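Local coordinates for aiia-like protein (Bacillus thuringiensis, PDB 2BTN) that probably hydrolyses the lactone ring of N-acyl homoserine lactones, the quorum-sensing signals of other bacteria, using two zinc ions, at residues L33-W38 / F235-E240; I103-H108 / P173-L178. All coordinates share one frame; numbering follows the deposited sequence.

Contact 1: L33-W38 / F235-E240. With ZN (zinc ion), chain B.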
ATOM      1  N   LEU A  33      14.259 -12.944  -3.956  1.00 29.00           N
ATOM      2  CA  LEU A  33      13.145 -12.446  -4.758  1.00 27.13           C
ATOM      3  C   LEU A  33      13.255 -10.936  -4.883  1.00 25.26           C
ATOM      4  O   LEU A  33      13.609 -10.253  -3.924  1.00 25.59           O
ATOM      5  CB  LEU A  33      11.808 -12.768  -4.093  1.00 27.29           C
ATOM      6  CG  LEU A  33      11.058 -14.051  -4.425  1.00 29.55           C
ATOM      7  CD1 LEU A  33       9.999 -14.277  -3.366  1.00 30.53           C
ATOM      8  CD2 LEU A  33      10.418 -13.949  -5.806  1.00 31.09           C
ATOM      9  N   ASN A  34      12.929 -10.422  -6.060  1.00 23.08           N
ATOM     10  CA  ASN A  34      12.968  -8.992  -6.330  1.00 20.47           C
ATOM     11  C   ASN A  34      11.529  -8.498  -6.552  1.00 19.04           C
ATOM     12  O   ASN A  34      10.979  -8.614  -7.650  1.00 18.64           O
ATOM     13  CB  ASN A  34      13.868  -8.727  -7.536  1.00 20.73           C
ATOM     14  CG  ASN A  34      14.212  -7.262  -7.708  1.00 18.21           C
ATOM     15  OD1 ASN A  34      13.380  -6.389  -7.503  1.00 18.19           O
ATOM     16  ND2 ASN A  34      15.439  -6.993  -8.101  1.00 17.29           N
ATOM     17  N   LEU A  35      10.939  -7.957  -5.488  1.00 17.37           N
ATOM     18  CA  LEU A  35       9.510  -7.607  -5.442  1.00 16.14           C
ATOM     19  C   LEU A  35       9.223  -6.191  -5.902  1.00 15.44           C
ATOM     20  O   LEU A  35       9.980  -5.271  -5.584  1.00 15.27           O
ATOM     21  CB  LEU A  35       8.995  -7.749  -4.002  1.00 16.15           C
ATOM     22  CG  LEU A  35       9.197  -9.079  -3.267  1.00 16.63           C
ATOM     23  CD1 LEU A  35       8.729  -8.936  -1.803  1.00 18.32           C
ATOM     24  CD2 LEU A  35       8.456 -10.197  -3.965  1.00 17.62           C
ATOM     25  N   PRO A  36       8.090  -5.983  -6.579  1.00 14.86           N
ATOM     26  CA  PRO A  36       7.711  -4.633  -6.983  1.00 13.63           C
ATOM     27  C   PRO A  36       7.167  -3.814  -5.784  1.00 12.68           C
ATOM     28  O   PRO A  36       6.468  -4.352  -4.916  1.00 11.20           O
ATOM     29  CB  PRO A  36       6.595  -4.877  -8.006  1.00 13.77           C
ATOM     30  CG  PRO A  36       5.919  -6.167  -7.501  1.00 13.93           C
ATOM     31  CD  PRO A  36       7.074  -6.989  -6.968  1.00 14.87           C
ATOM     32  N   VAL A  37       7.508  -2.534  -5.763  1.00 12.51           N
ATOM     33  CA  VAL A  37       6.942  -1.552  -4.823  1.00 12.20           C
ATOM     34  C   VAL A  37       5.948  -0.672  -5.593  1.00 12.85           C
ATOM     35  O   VAL A  37       6.230  -0.241  -6.716  1.00 12.98           O
ATOM     36  CB  VAL A  37       8.044  -0.717  -4.111  1.00 12.44           C
ATOM     37  CG1 VAL A  37       7.430   0.346  -3.163  1.00 13.58           C
ATOM     38  CG2 VAL A  37       8.997  -1.637  -3.291  1.00 12.76           C
ATOM     39  N   TRP A  38       4.772  -0.452  -4.998  1.00 12.07           N
ATOM     40  CA  TRP A  38       3.688   0.284  -5.628  1.00 11.66           C
ATOM     41  C   TRP A  38       3.234   1.485  -4.821  1.00 11.91           C
ATOM     42  O   TRP A  38       3.276   1.479  -3.593  1.00 11.53           O
ATOM     43  CB  TRP A  38       2.450  -0.602  -5.739  1.00 11.00           C
ATOM     44  CG  TRP A  38       2.584  -1.773  -6.659  1.00 11.16           C
ATOM     45  CD1 TRP A  38       2.709  -3.093  -6.300  1.00 11.57           C
ATOM     46  CD2 TRP A  38       2.577  -1.739  -8.084  1.00 12.03           C
ATOM     47  NE1 TRP A  38       2.769  -3.880  -7.422  1.00 12.61           N
ATOM     48  CE2 TRP A  38       2.690  -3.075  -8.535  1.00 13.97           C
ATOM     49  CE3 TRP A  38       2.471  -0.710  -9.037  1.00 11.65           C
ATOM     50  CZ2 TRP A  38       2.708  -3.411  -9.893  1.00 13.58           C
ATOM     51  CZ3 TRP A  38       2.485  -1.041 -10.386  1.00 13.77           C
ATOM     52  CH2 TRP A  38       2.602  -2.385 -10.802  1.00 16.05           C
ATOM     53  N   PHE A 235      -2.634  -7.658  -5.693  1.00 13.69           N
ATOM     54  CA  PHE A 235      -1.906  -8.055  -4.493  1.00 14.14           C
ATOM     55  C   PHE A 235      -0.715  -7.134  -4.255  1.00 14.29           C
ATOM     56  O   PHE A 235      -0.330  -6.362  -5.129  1.00 14.53           O
ATOM     57  CB  PHE A 235      -1.536  -9.556  -4.577  1.00 14.13           C
ATOM     58  CG  PHE A 235      -2.740 -10.432  -4.802  1.00 15.07           C
ATOM     59  CD1 PHE A 235      -3.085 -10.859  -6.087  1.00 14.66           C
ATOM     60  CD2 PHE A 235      -3.596 -10.732  -3.744  1.00 14.28           C
ATOM     61  CE1 PHE A 235      -4.236 -11.603  -6.308  1.00 14.89           C
ATOM     62  CE2 PHE A 235      -4.751 -11.498  -3.958  1.00 16.48           C
ATOM     63  CZ  PHE A 235      -5.062 -11.943  -5.250  1.00 15.69           C
ATOM     64  N   GLY A 236      -0.135  -7.200  -3.064  1.00 14.17           N
ATOM     65  CA  GLY A 236       0.826  -6.171  -2.682  1.00 14.83           C
ATOM     66  C   GLY A 236       2.184  -6.245  -3.351  1.00 15.41           C
ATOM     67  O   GLY A 236       2.763  -5.227  -3.682  1.00 15.77           O
ATOM     68  N   HIS A 237       2.707  -7.451  -3.542  1.00 16.41           N
ATOM     69  CA  HIS A 237       4.088  -7.608  -4.025  1.00 16.84           C
ATOM     70  C   HIS A 237       4.159  -8.837  -4.928  1.00 17.23           C
ATOM     71  O   HIS A 237       4.859  -9.807  -4.628  1.00 17.96           O
ATOM     72  CB  HIS A 237       5.035  -7.771  -2.836  1.00 16.31           C
ATOM     73  CG  HIS A 237       5.206  -6.527  -2.009  1.00 16.16           C
ATOM     74  ND1 HIS A 237       5.768  -5.376  -2.508  1.00 15.24           N
ATOM     75  CD2 HIS A 237       4.936  -6.276  -0.704  1.00 13.49           C
ATOM     76  CE1 HIS A 237       5.809  -4.455  -1.561  1.00 14.08           C
ATOM     77  NE2 HIS A 237       5.317  -4.981  -0.453  1.00 15.41           N
ATOM     78  N   ASP A 238       3.375  -8.813  -5.996  1.00 17.77           N
ATOM     79  CA  ASP A 238       3.148 -10.024  -6.795  1.00 18.72           C
ATOM     80  C   ASP A 238       3.821  -9.927  -8.163  1.00 19.23           C
ATOM     81  O   ASP A 238       3.320  -9.265  -9.067  1.00 18.27           O
ATOM     82  CB  ASP A 238       1.656 -10.290  -6.944  1.00 18.19           C
ATOM     83  CG  ASP A 238       1.358 -11.676  -7.502  1.00 20.66           C
ATOM     84  OD1 ASP A 238       2.137 -12.205  -8.343  1.00 21.07           O
ATOM     85  OD2 ASP A 238       0.350 -12.312  -7.165  1.00 21.61           O
ATOM     86  N   ILE A 239       4.952 -10.622  -8.284  1.00 20.49           N
ATOM     87  CA  ILE A 239       5.815 -10.599  -9.467  1.00 21.88           C
ATOM     88  C   ILE A 239       5.157 -11.191 -10.702  1.00 21.98           C
ATOM     89  O   ILE A 239       5.430 -10.779 -11.828  1.00 22.61           O
ATOM     90  CB  ILE A 239       7.117 -11.319  -9.120  1.00 22.52           C
ATOM     91  CG1 ILE A 239       8.112 -10.304  -8.590  1.00 23.45           C
ATOM     92  CG2 ILE A 239       7.685 -12.124 -10.299  1.00 25.22           C
ATOM     93  CD1 ILE A 239       8.851 -10.813  -7.410  1.00 28.15           C
ATOM     94  N   GLU A 240       4.262 -12.138 -10.472  1.00 22.11           N
ATOM     95  CA  GLU A 240       3.508 -12.785 -11.535  1.00 22.55           C
ATOM     96  C   GLU A 240       2.424 -11.881 -12.124  1.00 21.84           C
ATOM     97  O   GLU A 240       2.190 -11.890 -13.330  1.00 22.79           O
ATOM     98  CB  GLU A 240       2.906 -14.080 -10.975  1.00 23.23           C
ATOM     99  CG  GLU A 240       2.261 -15.004 -11.987  1.00 25.32           C
ATOM    100  CD  GLU A 240       1.606 -16.190 -11.309  1.00 26.60           C
ATOM    101  OE1 GLU A 240       0.527 -16.020 -10.707  1.00 25.55           O
ATOM    102  OE2 GLU A 240       2.173 -17.291 -11.382  1.00 27.33           O
TER
HETATM  103 ZN    ZN B1251       5.359  -3.995   1.494  1.00 20.87          ZN
HETATM  104  O   HOH W   1       1.964  -6.608  -7.150  1.00 21.54           O
HETATM  105  O   HOH W   2       7.089  -5.670   2.313  1.00 34.54           O
HETATM  106  O   HOH W   3       6.205  -3.754   3.535  1.00 19.72           O
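With CG anti to its own carbonyl carbon (chi1 -70°), His237 brings its imidazole against strand 32-44, ND1 facing the backbone of Pro36 and NE2 facing a zinc ion; the like torsion of Trp38 sends the indole to the turn around Gly236. The turn follows strand 232-235 and carries the last zinc ligand of the metallo-beta-lactamase fold, here set against a strand of the other sheet. ND1 of His237 donates to Pro36 O at 2.7 Å, with an N-H...O angle of 156°. The acceptor lies almost in the imidazole plane, while the donor is tilted 20° from the carbonyl plane. At the far side of the ring NE2 binds the zinc at 2.2 Å, so metal and carbonyl together fix the rotation of the imidazole, and the carbonyl probably makes the ring a more electron-rich ligand. Asp110, His111 and Asp193 bind the same ion, and Tyr196 makes an edge-to-face pair with the His237 ring.

Around Ile239 the contact is largely apolar. Leu35 rests its CB and CD1 on CB of His237, and its CD2 meets Ile239 CD1 at 3.5 Å, the two side chains crossing at about a right angle. CD of Pro36 lies 3.8 Å from Ile239 CG1. Leu33 CD2 also reaches the end of Ile239. Asp238 caps the short helix 239-242: OD1 accepts from Gln241 N and, weakly, from Glu240 N, while OD2 accepts from Lys198 N. The Trp38 ring brings CD1 to Gly236 O edge-on, at 3.4 Å. One water closes the corner, accepting from Trp38 NE1 at 2.9 Å and from Asp238 N, and donating to Phe235 O.

Contact 2: I103-H108 / P173-L178. With ZN (zinc ion), chain C.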
ATOM      1  N   ILE A 103      -3.186   8.205   1.867  1.00 10.78           N
ATOM      2  CA  ILE A 103      -3.580   7.011   2.610  1.00 10.03           C
ATOM      3  C   ILE A 103      -2.335   6.154   2.827  1.00  9.47           C
ATOM      4  O   ILE A 103      -1.718   5.705   1.861  1.00  9.26           O
ATOM      5  CB  ILE A 103      -4.667   6.207   1.821  1.00 10.37           C
ATOM      6  CG1 ILE A 103      -5.959   7.021   1.706  1.00 11.28           C
ATOM      7  CG2 ILE A 103      -4.967   4.848   2.502  1.00  8.97           C
ATOM      8  CD1 ILE A 103      -6.984   6.448   0.736  1.00 11.52           C
ATOM      9  N   SER A 104      -1.981   5.911   4.087  1.00  9.67           N
ATOM     10  CA  SER A 104      -0.913   4.961   4.408  1.00  9.39           C
ATOM     11  C   SER A 104      -1.578   3.641   4.734  1.00  9.00           C
ATOM     12  O   SER A 104      -2.308   3.546   5.736  1.00  9.49           O
ATOM     13  CB  SER A 104      -0.111   5.431   5.624  1.00  9.25           C
ATOM     14  OG  SER A 104       0.690   6.553   5.294  1.00 11.08           O
ATOM     15  N   SER A 105      -1.349   2.632   3.895  1.00  7.95           N
ATOM     16  CA  SER A 105      -1.837   1.272   4.158  1.00  7.88           C
ATOM     17  C   SER A 105      -1.204   0.776   5.451  1.00  7.96           C
ATOM     18  O   SER A 105      -1.852   0.108   6.251  1.00  9.05           O
ATOM     19  CB  SER A 105      -1.455   0.342   3.010  1.00  7.82           C
ATOM     20  OG  SER A 105      -0.038   0.260   2.878  1.00  9.17           O
ATOM     21  N   HIS A 106       0.071   1.138   5.644  1.00  7.89           N
ATOM     22  CA  HIS A 106       0.807   0.925   6.871  1.00  8.44           C
ATOM     23  C   HIS A 106       2.142   1.693   6.807  1.00  9.07           C
ATOM     24  O   HIS A 106       2.439   2.358   5.805  1.00  8.44           O
ATOM     25  CB  HIS A 106       0.991  -0.572   7.171  1.00  8.74           C
ATOM     26  CG  HIS A 106       1.769  -1.336   6.138  1.00  8.55           C
ATOM     27  ND1 HIS A 106       1.492  -1.283   4.788  1.00  8.16           N
ATOM     28  CD2 HIS A 106       2.768  -2.240   6.278  1.00  9.86           C
ATOM     29  CE1 HIS A 106       2.301  -2.102   4.145  1.00  8.70           C
ATOM     30  NE2 HIS A 106       3.078  -2.700   5.027  1.00 10.41           N
ATOM     31  N   LEU A 107       2.937   1.630   7.873  1.00  9.17           N
ATOM     32  CA  LEU A 107       4.106   2.493   7.935  1.00  9.62           C
ATOM     33  C   LEU A 107       5.444   1.760   7.744  1.00 10.36           C
ATOM     34  O   LEU A 107       6.513   2.273   8.126  1.00 11.47           O
ATOM     35  CB  LEU A 107       4.075   3.391   9.195  1.00  9.13           C
ATOM     36  CG  LEU A 107       2.876   4.340   9.363  1.00  9.39           C
ATOM     37  CD1 LEU A 107       2.912   5.037  10.743  1.00  8.54           C
ATOM     38  CD2 LEU A 107       2.777   5.374   8.197  1.00  4.03           C
ATOM     39  N   HIS A 108       5.395   0.578   7.128  1.00 10.28           N
ATOM     40  CA  HIS A 108       6.638  -0.102   6.729  1.00 11.38           C
ATOM     41  C   HIS A 108       7.377   0.779   5.734  1.00 11.68           C
ATOM     42  O   HIS A 108       6.750   1.609   5.056  1.00 10.30           O
ATOM     43  CB  HIS A 108       6.364  -1.488   6.149  1.00 11.24           C
ATOM     44  CG  HIS A 108       6.016  -2.502   7.199  1.00 13.06           C
ATOM     45  ND1 HIS A 108       5.603  -3.776   6.898  1.00 14.44           N
ATOM     46  CD2 HIS A 108       6.020  -2.417   8.550  1.00 14.30           C
ATOM     47  CE1 HIS A 108       5.379  -4.440   8.016  1.00 13.93           C
ATOM     48  NE2 HIS A 108       5.619  -3.636   9.033  1.00 14.52           N
ATOM     49  N   PRO A 173       0.755  -4.207  12.757  1.00 13.81           N
ATOM     50  CA  PRO A 173      -0.271  -4.002  13.797  1.00 14.38           C
ATOM     51  C   PRO A 173      -1.554  -3.293  13.339  1.00 13.95           C
ATOM     52  O   PRO A 173      -2.637  -3.620  13.858  1.00 14.32           O
ATOM     53  CB  PRO A 173       0.462  -3.195  14.867  1.00 14.83           C
ATOM     54  CG  PRO A 173       1.898  -3.648  14.697  1.00 15.52           C
ATOM     55  CD  PRO A 173       2.072  -3.695  13.191  1.00 15.13           C
ATOM     56  N   GLY A 174      -1.446  -2.352  12.394  1.00 12.85           N
ATOM     57  CA  GLY A 174      -2.618  -1.615  11.904  1.00 12.27           C
ATOM     58  C   GLY A 174      -2.751  -1.544  10.403  1.00 11.64           C
ATOM     59  O   GLY A 174      -3.204  -0.523   9.849  1.00 12.57           O
ATOM     60  N   HIS A 175      -2.379  -2.627   9.725  1.00 11.43           N
ATOM     61  CA  HIS A 175      -2.410  -2.655   8.270  1.00 10.57           C
ATOM     62  C   HIS A 175      -3.834  -2.448   7.736  1.00 10.18           C
ATOM     63  O   HIS A 175      -4.783  -2.997   8.283  1.00  9.58           O
ATOM     64  CB  HIS A 175      -1.840  -3.979   7.737  1.00 10.82           C
ATOM     65  CG  HIS A 175      -1.776  -4.025   6.244  1.00  9.86           C
ATOM     66  ND1 HIS A 175      -2.858  -4.368   5.460  1.00  9.09           N
ATOM     67  CD2 HIS A 175      -0.782  -3.691   5.390  1.00 11.00           C
ATOM     68  CE1 HIS A 175      -2.519  -4.277   4.188  1.00  9.36           C
ATOM     69  NE2 HIS A 175      -1.267  -3.863   4.118  1.00  9.50           N
ATOM     70  N   GLN A 176      -3.971  -1.654   6.667  1.00 10.02           N
ATOM     71  CA  GLN A 176      -5.281  -1.476   6.018  1.00 10.52           C
ATOM     72  C   GLN A 176      -5.226  -1.654   4.483  1.00 10.00           C
ATOM     73  O   GLN A 176      -4.259  -1.248   3.835  1.00 10.05           O
ATOM     74  CB  GLN A 176      -5.918  -0.124   6.415  1.00 10.05           C
ATOM     75  CG  GLN A 176      -5.156   1.122   5.950  1.00  9.58           C
ATOM     76  CD  GLN A 176      -5.761   2.429   6.503  1.00  9.66           C
ATOM     77  OE1 GLN A 176      -6.860   2.409   7.060  1.00  9.43           O
ATOM     78  NE2 GLN A 176      -5.054   3.551   6.335  1.00  6.40           N
ATOM     79  N   SER A 177      -6.261  -2.272   3.922  1.00 10.80           N
ATOM     80  CA  SER A 177      -6.426  -2.433   2.475  1.00 10.63           C
ATOM     81  C   SER A 177      -7.492  -1.477   1.937  1.00 11.50           C
ATOM     82  O   SER A 177      -8.195  -0.820   2.704  1.00 11.68           O
ATOM     83  CB  SER A 177      -6.875  -3.870   2.147  1.00 11.46           C
ATOM     84  OG  SER A 177      -6.043  -4.816   2.763  1.00  9.40           O
ATOM     85  N   LEU A 178      -7.607  -1.428   0.610  1.00 11.66           N
ATOM     86  CA  LEU A 178      -8.513  -0.521  -0.095  1.00 12.36           C
ATOM     87  C   LEU A 178      -9.578  -1.262  -0.894  1.00 12.99           C
ATOM     88  O   LEU A 178      -9.267  -2.206  -1.612  1.00 13.29           O
ATOM     89  CB  LEU A 178      -7.747   0.343  -1.101  1.00 11.65           C
ATOM     90  CG  LEU A 178      -6.794   1.467  -0.706  1.00 14.84           C
ATOM     91  CD1 LEU A 178      -7.570   2.716  -0.348  1.00 16.06           C
ATOM     92  CD2 LEU A 178      -5.811   1.051   0.403  1.00 15.17           C
TER
HETATM   93 ZN    ZN C1252       4.691  -4.289   4.851  1.00 22.61          ZN
HETATM   94  O   HOH W   4      -2.594   2.214   8.638  1.00  9.27           O
HETATM   95  O   HOH W   3       6.205  -3.754   3.535  1.00 19.72           O
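Ser105 and Gln176 face each other with CA atoms 4.8 Å apart where the loop after strand 101-103 meets the start of strand 176-182, the touching parts running 136° apart, and Gln176 N donates to Ser105 O at 2.8 Å. Gln176 adds a side-chain bond: with CG between its backbone N and carbonyl carbon (chi1 64°) and the chain extended beyond, NE2 reaches Ser104 O at 2.8 Å. The acceptor lies near the amide plane, but NE2 stands above the carbonyl plane. CG of Gln176 passes near both serine carbonyls, and farther along Ile103 CD1 and Leu178 CD1 meet tip to tip.

The loop carries the HxHxDH motif of the metallo-beta-lactamase superfamily. His175 points the CD2 edge of its ring at one face of His106, CD2 being 3.4 Å from His106 ND1, with the planes at 61°: a T-shaped pair. His175 is itself held at both nitrogens, ND1 by Thr168 and NE2 by the backbone N of Asp193. His106 ND1 donates in its ring plane to Ser105 OG at 2.9 Å, and that hydroxyl also bonds Asp52. NE2 of His106 and ND1 of His108 each bind the zinc at 2.3 Å, alongside His171, Asp193 and a water.

With ND1 serving as the donor, NE2 of His106 is left to coordinate the metal; the hydrogen-bond chain of Ser105 and Asp52 behind it is consistent with second-shell residues that orient this ligand and perhaps strengthen its donation to zinc.

How the contacts relate
The two contacts lie one on each zinc ion of the dinuclear site, their centres 16 Å apart and their nearest atoms about 6 Å apart, without touching. Along the chain contact 2 is nested within the loop that contact 1 closes: 33-38, then 103-108, 173-178 and finally 235-240. Each joins the two mixed sheets of the fold, strands 32-44 and 101-103 belonging to one, strands 176-182 and 232-235 to the other. The metals thus sit at the seam between the sheets. Water 3 binds both ions, as does Asp193, and together they bridge the two contacts into a single site, consistent with lactone hydrolysis.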